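Local structure of enoyl-CoA hydratase subunit I (Geobacillus kaustophilus, 2PBP) at residues S6-Q11 with I17-R22; L29-V34 with E80-F85; A40-D45 with W88-I93; A114-L119 with T144-K149; F128-V133 with V137-G142. The protein probably catalyses the reversible addition of water to 2-enoyl-CoA thioesters, the hydration step of beta-oxidation. One frame throughout, in Å; residues are numbered along the deposited sequence.

Interaction 1: S6-Q11 with I17-R22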
# COMPACT_ATOMS: atom_id res chain seq x y z
N SER A 6 29.81 -16.85 9.07
CA SER A 6 29.74 -15.66 8.23
C SER A 6 28.81 -14.58 8.77
O SER A 6 28.78 -13.47 8.26
CB SER A 6 29.30 -16.04 6.81
OG SER A 6 30.19 -16.99 6.25
N ILE A 7 28.04 -14.91 9.81
CA ILE A 7 27.12 -13.95 10.40
C ILE A 7 27.16 -14.03 11.92
O ILE A 7 27.70 -14.99 12.48
CB ILE A 7 25.66 -14.18 9.92
CG1 ILE A 7 25.17 -15.58 10.33
CG2 ILE A 7 25.58 -14.04 8.41
CD1 ILE A 7 24.58 -15.66 11.73
N ALA A 8 26.60 -13.02 12.57
CA ALA A 8 26.54 -12.97 14.03
C ALA A 8 25.14 -12.52 14.42
O ALA A 8 24.68 -11.46 14.00
CB ALA A 8 27.57 -11.98 14.56
N ALA A 9 24.45 -13.35 15.20
CA ALA A 9 23.09 -13.03 15.63
C ALA A 9 23.03 -12.74 17.12
O ALA A 9 23.78 -13.31 17.91
CB ALA A 9 22.15 -14.19 15.28
N ARG A 10 22.13 -11.84 17.49
CA ARG A 10 21.94 -11.46 18.88
C ARG A 10 20.54 -10.91 19.08
O ARG A 10 19.85 -10.61 18.11
CB ARG A 10 22.97 -10.40 19.30
CG ARG A 10 22.83 -9.06 18.58
CD ARG A 10 23.99 -8.13 18.95
NE ARG A 10 23.93 -6.86 18.22
CZ ARG A 10 23.15 -5.84 18.56
NH1 ARG A 10 22.35 -5.92 19.61
NH2 ARG A 10 23.17 -4.73 17.83
N GLN A 11 20.12 -10.79 20.33
CA GLN A 11 18.80 -10.28 20.62
C GLN A 11 18.84 -9.09 21.57
O GLN A 11 19.65 -9.05 22.50
CB GLN A 11 17.92 -11.38 21.21
CG GLN A 11 17.71 -12.55 20.26
CD GLN A 11 16.95 -13.68 20.89
OE1 GLN A 11 15.77 -13.54 21.23
NE2 GLN A 11 17.61 -14.82 21.06
N ILE A 17 18.64 -9.42 15.92
CA ILE A 17 19.57 -8.77 15.01
C ILE A 17 20.49 -9.78 14.32
O ILE A 17 21.07 -10.65 14.96
CB ILE A 17 20.47 -7.73 15.75
CG1 ILE A 17 19.60 -6.73 16.52
CG2 ILE A 17 21.37 -7.01 14.76
CD1 ILE A 17 18.59 -5.89 15.70
N ILE A 18 20.61 -9.65 13.00
CA ILE A 18 21.49 -10.52 12.24
C ILE A 18 22.50 -9.59 11.56
O ILE A 18 22.13 -8.78 10.71
CB ILE A 18 20.73 -11.34 11.19
CG1 ILE A 18 19.78 -12.32 11.89
CG2 ILE A 18 21.72 -12.08 10.31
CD1 ILE A 18 18.73 -12.95 10.98
N GLU A 19 23.76 -9.70 11.96
CA GLU A 19 24.81 -8.87 11.40
C GLU A 19 25.71 -9.69 10.48
O GLU A 19 26.32 -10.67 10.91
CB GLU A 19 25.64 -8.26 12.54
CG GLU A 19 26.93 -7.59 12.10
CD GLU A 19 27.74 -7.07 13.27
OE1 GLU A 19 27.67 -7.67 14.36
OE2 GLU A 19 28.46 -6.06 13.10
N LEU A 20 25.76 -9.31 9.20
CA LEU A 20 26.63 -10.02 8.26
C LEU A 20 28.03 -9.73 8.80
O LEU A 20 28.38 -8.57 9.03
CB LEU A 20 26.46 -9.45 6.85
CG LEU A 20 25.01 -9.40 6.34
CD1 LEU A 20 25.00 -9.07 4.86
CD2 LEU A 20 24.33 -10.73 6.59
N ALA A 21 28.82 -10.79 9.00
CA ALA A 21 30.14 -10.64 9.58
C ALA A 21 31.36 -11.00 8.72
O ALA A 21 32.26 -11.69 9.20
CB ALA A 21 30.20 -11.40 10.89
N ARG A 22 31.38 -10.54 7.47
CA ARG A 22 32.52 -10.80 6.60
C ARG A 22 32.94 -9.49 5.94
O ARG A 22 33.02 -9.40 4.71
CB ARG A 22 32.18 -11.86 5.54
CG ARG A 22 32.11 -13.28 6.07
CD ARG A 22 33.44 -13.72 6.71
NE ARG A 22 34.56 -13.63 5.77
CZ ARG A 22 34.80 -14.48 4.78
NH1 ARG A 22 33.99 -15.52 4.58
NH2 ARG A 22 35.84 -14.29 3.98
O HOH W 1 32.87 -17.56 6.63
O HOH W 2 25.39 -9.52 16.12
O HOH W 3 25.41 -6.71 15.81

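Interaction 2: L29-V34 with E80-F85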
# COMPACT_ATOMS: atom_id res chain seq x y z
N LEU A 29 27.62 -11.70 -0.71
CA LEU A 29 26.55 -12.69 -0.61
C LEU A 29 26.79 -13.93 -1.47
O LEU A 29 26.13 -14.13 -2.49
CB LEU A 29 25.20 -12.06 -0.96
CG LEU A 29 24.75 -10.99 0.03
CD1 LEU A 29 23.38 -10.46 -0.35
CD2 LEU A 29 24.72 -11.59 1.43
N SER A 30 27.74 -14.75 -1.04
CA SER A 30 28.05 -15.99 -1.74
C SER A 30 26.92 -16.95 -1.38
O SER A 30 26.12 -16.64 -0.50
CB SER A 30 29.37 -16.56 -1.24
OG SER A 30 29.30 -16.81 0.16
N ARG A 31 26.85 -18.10 -2.04
CA ARG A 31 25.80 -19.05 -1.72
C ARG A 31 25.88 -19.46 -0.25
O ARG A 31 24.86 -19.66 0.41
CB ARG A 31 25.88 -20.29 -2.62
CG ARG A 31 25.59 -20.03 -4.09
CD ARG A 31 25.34 -21.34 -4.83
NE ARG A 31 26.45 -22.28 -4.67
CZ ARG A 31 27.60 -22.18 -5.32
NH1 ARG A 31 27.81 -21.19 -6.17
NH2 ARG A 31 28.56 -23.08 -5.10
N GLN A 32 27.10 -19.57 0.27
CA GLN A 32 27.29 -19.96 1.67
C GLN A 32 26.74 -18.90 2.62
O GLN A 32 26.06 -19.22 3.59
CB GLN A 32 28.78 -20.19 1.96
CG GLN A 32 29.10 -20.56 3.40
CD GLN A 32 28.31 -21.76 3.89
OE1 GLN A 32 28.07 -22.70 3.14
NE2 GLN A 32 27.92 -21.73 5.16
N MET A 33 27.04 -17.63 2.33
CA MET A 33 26.57 -16.52 3.15
C MET A 33 25.04 -16.47 3.16
O MET A 33 24.42 -16.34 4.21
CB MET A 33 27.14 -15.20 2.61
CG MET A 33 26.57 -13.94 3.27
SD MET A 33 27.00 -13.75 5.02
CE MET A 33 28.49 -12.73 4.88
N VAL A 34 24.44 -16.58 1.97
CA VAL A 34 22.99 -16.56 1.87
C VAL A 34 22.36 -17.69 2.68
O VAL A 34 21.37 -17.47 3.38
CB VAL A 34 22.54 -16.67 0.39
CG1 VAL A 34 21.01 -16.76 0.31
CG2 VAL A 34 23.04 -15.46 -0.39
N GLU A 80 21.40 -24.68 -12.92
CA GLU A 80 20.09 -25.33 -12.87
C GLU A 80 20.05 -26.32 -11.71
O GLU A 80 19.09 -26.34 -10.93
CB GLU A 80 19.80 -26.05 -14.19
CG GLU A 80 18.50 -26.84 -14.21
CD GLU A 80 17.26 -25.97 -13.99
OE1 GLU A 80 17.09 -24.97 -14.72
OE2 GLU A 80 16.46 -26.31 -13.10
N TRP A 81 21.08 -27.14 -11.57
CA TRP A 81 21.12 -28.11 -10.48
C TRP A 81 21.34 -27.45 -9.12
O TRP A 81 20.83 -27.93 -8.10
CB TRP A 81 22.22 -29.16 -10.73
CG TRP A 81 21.91 -30.14 -11.84
CD1 TRP A 81 22.67 -30.39 -12.94
CD2 TRP A 81 20.79 -31.04 -11.91
NE1 TRP A 81 22.10 -31.39 -13.70
CE2 TRP A 81 20.94 -31.81 -13.08
CE3 TRP A 81 19.67 -31.27 -11.09
CZ2 TRP A 81 20.02 -32.79 -13.46
CZ3 TRP A 81 18.76 -32.25 -11.47
CH2 TRP A 81 18.94 -33.00 -12.65
N LEU A 82 22.10 -26.36 -9.08
CA LEU A 82 22.35 -25.65 -7.83
C LEU A 82 21.06 -25.08 -7.25
O LEU A 82 20.85 -25.13 -6.04
CB LEU A 82 23.36 -24.51 -8.04
CG LEU A 82 24.84 -24.88 -8.05
CD1 LEU A 82 25.68 -23.65 -8.38
CD2 LEU A 82 25.24 -25.45 -6.70
N ASN A 83 20.22 -24.52 -8.12
CA ASN A 83 18.95 -23.93 -7.69
C ASN A 83 19.17 -23.04 -6.47
O ASN A 83 18.43 -23.09 -5.49
CB ASN A 83 17.94 -25.05 -7.38
CG ASN A 83 16.54 -24.52 -7.12
OD1 ASN A 83 16.21 -23.40 -7.51
ND2 ASN A 83 15.71 -25.32 -6.48
N GLN A 84 20.20 -22.21 -6.55
CA GLN A 84 20.58 -21.32 -5.46
C GLN A 84 19.54 -20.28 -5.07
O GLN A 84 19.53 -19.79 -3.94
CB GLN A 84 21.89 -20.60 -5.80
CG GLN A 84 21.74 -19.47 -6.82
CD GLN A 84 23.07 -19.05 -7.41
OE1 GLN A 84 23.70 -19.82 -8.14
NE2 GLN A 84 23.51 -17.84 -7.10
N PHE A 85 18.66 -19.92 -5.99
CA PHE A 85 17.67 -18.91 -5.68
C PHE A 85 16.49 -19.40 -4.86
O PHE A 85 15.63 -18.62 -4.46
CB PHE A 85 17.23 -18.21 -6.97
CG PHE A 85 18.37 -17.54 -7.68
CD1 PHE A 85 19.05 -16.49 -7.07
CD2 PHE A 85 18.81 -18.00 -8.91
CE1 PHE A 85 20.17 -15.91 -7.68
CE2 PHE A 85 19.92 -17.44 -9.53
CZ PHE A 85 20.61 -16.39 -8.91
O HOH W 4 26.42 -19.71 -7.95

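Interaction 3: A40-D45 with W88-I93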
# COMPACT_ATOMS: atom_id res chain seq x y z
N ALA A 40 19.54 -18.28 9.87
CA ALA A 40 19.39 -17.37 11.00
C ALA A 40 18.03 -16.68 10.99
O ALA A 40 17.38 -16.56 12.04
CB ALA A 40 20.51 -16.32 10.97
N VAL A 41 17.60 -16.22 9.82
CA VAL A 41 16.31 -15.55 9.72
C VAL A 41 15.14 -16.49 10.03
O VAL A 41 14.21 -16.12 10.73
CB VAL A 41 16.10 -14.93 8.32
CG1 VAL A 41 14.69 -14.37 8.19
CG2 VAL A 41 17.12 -13.82 8.09
N GLU A 42 15.19 -17.71 9.50
CA GLU A 42 14.11 -18.65 9.77
C GLU A 42 14.06 -19.01 11.25
O GLU A 42 12.99 -19.23 11.80
CB GLU A 42 14.26 -19.92 8.91
CG GLU A 42 14.12 -19.64 7.41
CD GLU A 42 14.02 -20.91 6.58
OE1 GLU A 42 14.60 -21.94 7.00
OE2 GLU A 42 13.39 -20.88 5.50
N ALA A 43 15.22 -19.04 11.90
CA ALA A 43 15.28 -19.35 13.33
C ALA A 43 14.55 -18.26 14.13
O ALA A 43 13.73 -18.56 14.99
CB ALA A 43 16.72 -19.45 13.78
N PHE A 44 14.87 -17.00 13.84
CA PHE A 44 14.22 -15.89 14.52
C PHE A 44 12.73 -15.83 14.15
O PHE A 44 11.90 -15.45 14.97
CB PHE A 44 14.88 -14.55 14.15
CG PHE A 44 16.13 -14.23 14.93
CD1 PHE A 44 16.30 -14.69 16.24
CD2 PHE A 44 17.11 -13.41 14.38
CE1 PHE A 44 17.42 -14.33 16.98
CE2 PHE A 44 18.24 -13.04 15.12
CZ PHE A 44 18.40 -13.50 16.42
N ASP A 45 12.41 -16.20 12.92
CA ASP A 45 11.02 -16.17 12.44
C ASP A 45 10.16 -17.16 13.23
O ASP A 45 8.99 -16.89 13.49
CB ASP A 45 10.98 -16.48 10.94
CG ASP A 45 9.62 -16.16 10.30
OD1 ASP A 45 8.91 -15.26 10.79
OD2 ASP A 45 9.28 -16.79 9.28
N TRP A 88 16.63 -17.73 -1.73
CA TRP A 88 16.09 -16.38 -1.74
C TRP A 88 14.58 -16.42 -1.61
O TRP A 88 13.97 -15.53 -1.02
CB TRP A 88 16.51 -15.64 -3.02
CG TRP A 88 17.94 -15.20 -3.00
CD1 TRP A 88 19.03 -15.92 -3.41
CD2 TRP A 88 18.44 -13.95 -2.52
NE1 TRP A 88 20.18 -15.19 -3.22
CE2 TRP A 88 19.85 -13.97 -2.68
CE3 TRP A 88 17.84 -12.80 -1.98
CZ2 TRP A 88 20.67 -12.90 -2.31
CZ3 TRP A 88 18.65 -11.73 -1.61
CH2 TRP A 88 20.05 -11.79 -1.78
N ASP A 89 13.96 -17.47 -2.16
CA ASP A 89 12.51 -17.60 -2.06
C ASP A 89 12.12 -17.81 -0.60
O ASP A 89 11.07 -17.37 -0.16
CB ASP A 89 12.00 -18.77 -2.90
CG ASP A 89 12.21 -18.57 -4.39
OD1 ASP A 89 12.17 -17.40 -4.85
OD2 ASP A 89 12.40 -19.57 -5.11
N ARG A 90 12.98 -18.50 0.15
CA ARG A 90 12.70 -18.76 1.56
C ARG A 90 12.71 -17.44 2.33
O ARG A 90 11.95 -17.27 3.28
CB ARG A 90 13.73 -19.73 2.14
CG ARG A 90 13.58 -21.14 1.57
CD ARG A 90 14.73 -22.06 1.92
NE ARG A 90 14.82 -22.34 3.35
CZ ARG A 90 15.49 -23.36 3.86
NH1 ARG A 90 16.14 -24.21 3.07
NH2 ARG A 90 15.52 -23.55 5.18
N LEU A 91 13.56 -16.51 1.90
CA LEU A 91 13.63 -15.21 2.56
C LEU A 91 12.36 -14.42 2.27
O LEU A 91 11.86 -13.69 3.13
CB LEU A 91 14.86 -14.43 2.06
CG LEU A 91 16.23 -14.93 2.52
CD1 LEU A 91 17.32 -14.06 1.93
CD2 LEU A 91 16.30 -14.90 4.05
N SER A 92 11.83 -14.60 1.07
CA SER A 92 10.62 -13.91 0.64
C SER A 92 9.37 -14.28 1.44
O SER A 92 8.43 -13.48 1.53
CB SER A 92 10.34 -14.20 -0.84
OG SER A 92 11.41 -13.78 -1.66
N ILE A 93 9.35 -15.47 2.04
CA ILE A 93 8.18 -15.89 2.79
C ILE A 93 8.27 -15.77 4.31
O ILE A 93 7.41 -16.29 5.03
CB ILE A 93 7.78 -17.34 2.44
CG1 ILE A 93 8.89 -18.32 2.85
CG2 ILE A 93 7.50 -17.44 0.95
CD1 ILE A 93 8.47 -19.79 2.88
O HOH W 5 11.39 -19.22 5.04

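Interaction 4: A114-L119 with T144-K149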
# COMPACT_ATOMS: atom_id res chain seq x y z
N ALA A 114 18.29 -6.20 0.80
CA ALA A 114 17.58 -5.09 1.41
C ALA A 114 16.14 -5.04 0.91
O ALA A 114 15.21 -4.82 1.69
CB ALA A 114 18.28 -3.77 1.10
N LEU A 115 15.95 -5.26 -0.39
CA LEU A 115 14.62 -5.23 -0.98
C LEU A 115 13.73 -6.35 -0.44
O LEU A 115 12.50 -6.24 -0.45
CB LEU A 115 14.71 -5.32 -2.51
CG LEU A 115 15.34 -4.10 -3.21
CD1 LEU A 115 15.59 -4.41 -4.67
CD2 LEU A 115 14.41 -2.89 -3.07
N SER A 116 14.35 -7.43 0.04
CA SER A 116 13.60 -8.56 0.59
C SER A 116 13.03 -8.23 1.97
O SER A 116 12.16 -8.93 2.47
CB SER A 116 14.50 -9.80 0.69
OG SER A 116 14.94 -10.22 -0.59
N CYS A 117 13.53 -7.16 2.58
CA CYS A 117 13.03 -6.75 3.89
C CYS A 117 11.76 -5.92 3.71
O CYS A 117 11.47 -5.47 2.61
CB CYS A 117 14.10 -5.96 4.64
SG CYS A 117 15.54 -6.97 5.08
N ASP A 118 11.02 -5.71 4.79
CA ASP A 118 9.77 -4.95 4.73
C ASP A 118 9.95 -3.44 4.77
O ASP A 118 9.17 -2.70 4.16
CB ASP A 118 8.85 -5.37 5.87
CG ASP A 118 8.63 -6.87 5.90
OD1 ASP A 118 8.21 -7.41 4.86
OD2 ASP A 118 8.88 -7.49 6.96
N LEU A 119 10.96 -2.99 5.50
CA LEU A 119 11.27 -1.57 5.63
C LEU A 119 12.77 -1.44 5.53
O LEU A 119 13.51 -2.36 5.92
CB LEU A 119 10.82 -1.02 6.98
CG LEU A 119 9.36 -1.13 7.40
CD1 LEU A 119 9.20 -0.61 8.82
CD2 LEU A 119 8.48 -0.33 6.45
N THR A 144 15.36 -7.50 -10.46
CA THR A 144 14.61 -6.93 -11.58
C THR A 144 13.12 -6.85 -11.28
O THR A 144 12.42 -5.98 -11.79
CB THR A 144 14.80 -7.75 -12.88
OG1 THR A 144 14.21 -9.04 -12.73
CG2 THR A 144 16.27 -7.90 -13.21
N GLN A 145 12.64 -7.77 -10.45
CA GLN A 145 11.22 -7.81 -10.11
C GLN A 145 10.82 -6.78 -9.06
O GLN A 145 9.93 -5.95 -9.30
CB GLN A 145 10.84 -9.21 -9.62
CG GLN A 145 11.16 -10.32 -10.61
CD GLN A 145 10.55 -10.08 -11.98
OE1 GLN A 145 11.26 -9.81 -12.95
NE2 GLN A 145 9.22 -10.15 -12.06
N ARG A 146 11.47 -6.83 -7.91
CA ARG A 146 11.14 -5.90 -6.83
C ARG A 146 11.39 -4.44 -7.19
O ARG A 146 10.59 -3.57 -6.83
CB ARG A 146 11.89 -6.28 -5.55
CG ARG A 146 11.42 -7.60 -4.93
CD ARG A 146 11.91 -7.73 -3.49
NE ARG A 146 11.29 -8.85 -2.78
CZ ARG A 146 11.78 -10.08 -2.72
NH1 ARG A 146 12.92 -10.38 -3.33
NH2 ARG A 146 11.13 -11.02 -2.04
N LEU A 147 12.47 -4.15 -7.91
CA LEU A 147 12.75 -2.77 -8.28
C LEU A 147 11.68 -2.23 -9.22
O LEU A 147 11.20 -1.11 -9.05
CB LEU A 147 14.13 -2.64 -8.95
CG LEU A 147 14.61 -1.19 -9.14
CD1 LEU A 147 14.90 -0.58 -7.77
CD2 LEU A 147 15.87 -1.15 -10.00
N THR A 148 11.29 -3.03 -10.21
CA THR A 148 10.28 -2.61 -11.17
C THR A 148 8.93 -2.35 -10.51
O THR A 148 8.23 -1.39 -10.84
CB THR A 148 10.11 -3.67 -12.28
OG1 THR A 148 11.35 -3.81 -12.99
CG2 THR A 148 9.02 -3.25 -13.26
N LYS A 149 8.55 -3.21 -9.56
CA LYS A 149 7.28 -3.02 -8.88
C LYS A 149 7.29 -1.76 -8.03
O LYS A 149 6.27 -1.10 -7.87
CB LYS A 149 6.96 -4.24 -8.00
CG LYS A 149 6.66 -5.51 -8.79
CD LYS A 149 6.11 -6.60 -7.89
CE LYS A 149 5.82 -7.88 -8.68
NZ LYS A 149 4.80 -7.68 -9.75
O HOH W 6 14.37 -12.71 -1.81

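Interaction 5: F128-V133 with V137-G142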
# COMPACT_ATOMS: atom_id res chain seq x y z
N PHE A 128 22.86 1.99 -3.43
CA PHE A 128 22.19 0.79 -3.92
C PHE A 128 22.38 0.69 -5.43
O PHE A 128 22.33 1.69 -6.13
CB PHE A 128 20.69 0.87 -3.62
CG PHE A 128 20.37 1.10 -2.17
CD1 PHE A 128 20.15 0.02 -1.32
CD2 PHE A 128 20.30 2.39 -1.65
CE1 PHE A 128 19.85 0.22 0.03
CE2 PHE A 128 20.00 2.60 -0.30
CZ PHE A 128 19.78 1.51 0.54
N GLY A 129 22.60 -0.52 -5.92
CA GLY A 129 22.78 -0.68 -7.35
C GLY A 129 22.89 -2.12 -7.80
O GLY A 129 23.05 -3.03 -6.99
N PHE A 130 22.81 -2.31 -9.12
CA PHE A 130 22.90 -3.63 -9.73
C PHE A 130 23.98 -3.60 -10.80
O PHE A 130 23.70 -3.42 -11.99
CB PHE A 130 21.56 -4.01 -10.37
CG PHE A 130 20.48 -4.31 -9.37
CD1 PHE A 130 20.61 -5.39 -8.50
CD2 PHE A 130 19.35 -3.51 -9.29
CE1 PHE A 130 19.62 -5.68 -7.56
CE2 PHE A 130 18.35 -3.79 -8.36
CZ PHE A 130 18.49 -4.87 -7.49
N PRO A 131 25.24 -3.77 -10.39
CA PRO A 131 26.37 -3.75 -11.33
C PRO A 131 26.52 -5.04 -12.14
O PRO A 131 27.41 -5.13 -12.98
CB PRO A 131 27.56 -3.50 -10.41
CG PRO A 131 27.19 -4.27 -9.18
CD PRO A 131 25.72 -3.90 -9.00
N GLU A 132 25.64 -6.01 -11.90
CA GLU A 132 25.69 -7.29 -12.61
C GLU A 132 25.78 -7.14 -14.12
O GLU A 132 26.51 -7.89 -14.78
CB GLU A 132 24.47 -8.16 -12.28
CG GLU A 132 24.48 -8.75 -10.88
CD GLU A 132 23.65 -7.94 -9.90
OE1 GLU A 132 23.64 -6.70 -10.02
OE2 GLU A 132 23.01 -8.55 -9.02
N VAL A 133 25.05 -6.19 -14.68
CA VAL A 133 25.05 -5.99 -16.13
C VAL A 133 26.44 -5.71 -16.69
O VAL A 133 26.75 -6.11 -17.82
CB VAL A 133 24.09 -4.83 -16.53
CG1 VAL A 133 24.55 -3.52 -15.92
CG2 VAL A 133 24.03 -4.72 -18.05
N VAL A 137 26.14 -10.22 -17.03
CA VAL A 137 25.01 -10.97 -16.50
C VAL A 137 23.87 -10.06 -16.03
O VAL A 137 23.69 -8.97 -16.57
CB VAL A 137 25.46 -11.93 -15.36
CG1 VAL A 137 26.38 -13.01 -15.92
CG2 VAL A 137 26.18 -11.15 -14.27
N MET A 138 23.10 -10.51 -15.03
CA MET A 138 21.97 -9.72 -14.52
C MET A 138 21.60 -10.12 -13.10
O MET A 138 22.13 -11.08 -12.55
CB MET A 138 20.76 -9.94 -15.43
CG MET A 138 20.20 -11.37 -15.41
SD MET A 138 18.82 -11.64 -16.57
CE MET A 138 17.42 -11.07 -15.58
N PRO A 139 20.68 -9.37 -12.47
CA PRO A 139 20.28 -9.72 -11.11
C PRO A 139 19.46 -11.01 -11.22
O PRO A 139 18.64 -11.15 -12.13
CB PRO A 139 19.42 -8.53 -10.68
CG PRO A 139 20.06 -7.38 -11.42
CD PRO A 139 20.26 -7.99 -12.80
N GLY A 140 19.67 -11.95 -10.31
CA GLY A 140 18.93 -13.20 -10.38
C GLY A 140 18.16 -13.55 -9.13
O GLY A 140 17.55 -14.61 -9.05
N ALA A 141 18.18 -12.65 -8.15
CA ALA A 141 17.49 -12.88 -6.88
C ALA A 141 16.37 -11.87 -6.59
O ALA A 141 16.27 -11.35 -5.47
CB ALA A 141 18.51 -12.87 -5.74
N GLY A 142 15.54 -11.59 -7.59
CA GLY A 142 14.43 -10.68 -7.41
C GLY A 142 14.68 -9.22 -7.72
O GLY A 142 13.74 -8.43 -7.77
O HOH W 7 21.72 -11.12 -8.19

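Interaction 1: S6-Q11 with I17-R22
Ile-17 and Arg-10 form a hydrogen-bonded antiparallel pair in the N-terminal beta hairpin of strands 7-12 and 15-20. Ile-17 N donates to Arg-10 O at 2.8 Å, and Arg-10 N donates to Ile-17 O at 3.0 Å. The two side chains leave the same face and lie side by side. Arg-10 CG is between its backbone N and carbonyl carbon (chi1 65°), 3.9 Å from Ile-17 CB. From there the chain extends and brings the guanidinium across Ile-17, whose CG1 is centred on one face, 4.1 Å from the plane. Water 3, at the guanidinium edge, joins Arg-10 NE to Glu-19 OE1. Glu-19 OE2 is salt-bridged to Arg-58. Ile-7, Ile-18 and Leu-20 occupy the other face of the hairpin. Ile-7 and Ile-18 touch helix 31-46. At the far end Ser-6 O accepts from Ala-21 N. Beside it Ser-6 CB packs on Arg-22 CG; the Arg-22 guanidinium is salt-bridged to Asp-24. Water 1 is 2.8 Å from Ser-6 OG and makes a weak bond to Arg-22 NH1.

Interaction 2: L29-V34 with E80-F85
Arg-31 reaches across to Leu-82 and Gln-84 and carries the contact for segment 29-34. Ahead of it in the chain, Leu-29 packs on Trp-88 of helix 86-92. Ser-30 is the N-cap of helix 31-46: its OG accepts from Met-33 N at 3.2 Å. Arg-31 follows in the first turn. Its chain bends at chi3 (-56°), which turns the guanidinium across the end of Leu-82. Leu-82 CD1 lies over one face, 3.8 Å above the plane and toward the rim. Lower down, Arg-31 CD touches Gln-84 CB at 3.7 Å, the two side chains crossing at about a right angle. The guanidinium and amide planes are 56° apart. The polar ends meet through water 4, which is 2.7 Å from Arg-31 NH1 and 2.7 Å from Gln-84 OE1. Arg-78 brings a like charge close to Arg-31 NH2. Further along, Val-34 turns to Asp-87 and Trp-88. This is a small surface contact between an N-capped helix start and the end of helix 76-82, within a crotonase fold.

Interaction 3: A40-D45 with W88-I93
Val-41 and Leu-91 mark the nearest approach of the two helical backbones, with CA atoms 7.7 Å apart. Their side chains meet lightly, Val-41 CG2 lying 4.3 Å from Leu-91 CD2. Next to this pair in sequence, Glu-42 and Arg-90 form a salt bridge. Arg-90 grips the carboxylate side-on with two nitrogens. Arg-90 NH2 donates to Glu-42 OE1 at 2.6 Å, on the syn side but tilted from the carboxylate plane, and Arg-90 NE donates to Glu-42 OE2 at 3.0 Å. Both oxygens lie close to the guanidinium plane. The carboxylate is turned 37° from that plane, and NE therefore meets OE2 from above the carboxylate plane. In the crotonase fold of this protein, helix 31-46 lies against strand 15-20 and helix 86-92 lies against helix 109-115. Val-41 also touches Ile-18, and Leu-91 also touches Leu-113. The Arg-90 chain bends at chi3 (66°), bringing NE round to the acid. Water 5 adds a second link, donating to Glu-42 OE2 at 2.6 Å and to Arg-90 O at 2.7 Å.

Interaction 4: A114-L119 with T144-K149
The guanidinium of Arg-146 lies flat against Ser-116. Ser-116 CA is over the centre of one face, 4.0 Å above the plane. Ser-116 OG is over the same group, 3.4 Å from Arg-146 NH1, but the angle is too poor for a hydrogen bond. Water 6 makes the link instead: it donates to Ser-116 OG at 2.8 Å and accepts from Arg-146 NH1 at 3.1 Å. Ser-116 OG is also hydrogen-bonded to Glu-112 O, one turn back. Another nitrogen, Arg-146 NH2, is hydrogen-bonded to Ser-92 OG. These partners hold the rotation of the group. Arg-146 is extended from CG to NE (chi2 -164°, chi3 169°), and this straight run carries its methylenes past Leu-115. Arg-146 CD is 3.4 Å from Leu-115 O and 3.8 Å from Leu-115 CB. Leu-115 O approaches the guanidinium obliquely and is hydrogen-bonded to Lys-154 NZ of the second subunit, which also donates to Cys-117 O. Leu-115 and Leu-147 both touch Ile-176. The contact joins the C-terminal part of helix 109-115 to helix 143-151 in the core of a crotonase fold, beside the subunit interface.

Interaction 5: F128-V133 with V137-G142
Glu-132 and Phe-130 both close on Pro-139. The Pro-139 and Phe-130 side chains cross at about a right angle, with Pro-139 CG 3.6 Å from Phe-130 CD1. Glu-132 comes at the same proline from its carboxylate end: Glu-132 OE2 is 3.6 Å from Pro-139 CA. A bend at chi2 (98°) folds this acid back over the proline. It also sets Glu-132 OE1 at the edge of the Phe-130 ring, in its plane. Nearer the backbone, Glu-132 CB packs on Met-138 C at 3.6 Å. Val-137 N donates to Glu-132 O at 3.3 Å, from above the carbonyl plane. A CA-H...O contact from Val-133 CA to Val-137 O, also 3.3 Å, closes the turn beside it. Water 7 donates to Glu-132 OE2 at 3.0 Å and accepts from Gly-140 N at 3.1 Å. It thus ties the carboxylate to the second segment. Further out, the Phe-130 ring stacks on Phe-111, and Glu-132, Phe-130 and Pro-139 all touch Glu-112. Glu-112 OE2 accepts from Ala-141 N, so the same acid also holds the loop past Gly-140. Thr-144 and Leu-160 back the proline. Glu-132 of this loop, with its bound water, beside Glu-112 of helix 109-115, is consistent with the paired-glutamate active-site region of enoyl-CoA hydratases of the crotonase family.

Overall arrangement
Along the chain, interaction 1 closes first, interactions 2 and 3 then alternate their segments, and 128-133 with 137-142 falls between the two segments of interaction 4. The hairpin of interaction 1 edges the six-stranded sheet. It rests on helix 31-46, which interactions 2 and 3 share, their centres about 14 Å apart. Trp-88 touches Leu-29, Ser-116 and Ala-141 and so connects interaction 3 with interactions 2, 4 and 5. A probable hydrogen bond from Arg-146 to Ser-92 also joins interactions 3 and 4. Interactions 4 and 5 have centres about 12 Å apart and share packing of Phe-130 on Leu-115 and Leu-147. Together they trace a path of contacts through the crotonase fold, from the hairpin to the glutamate-bearing loop.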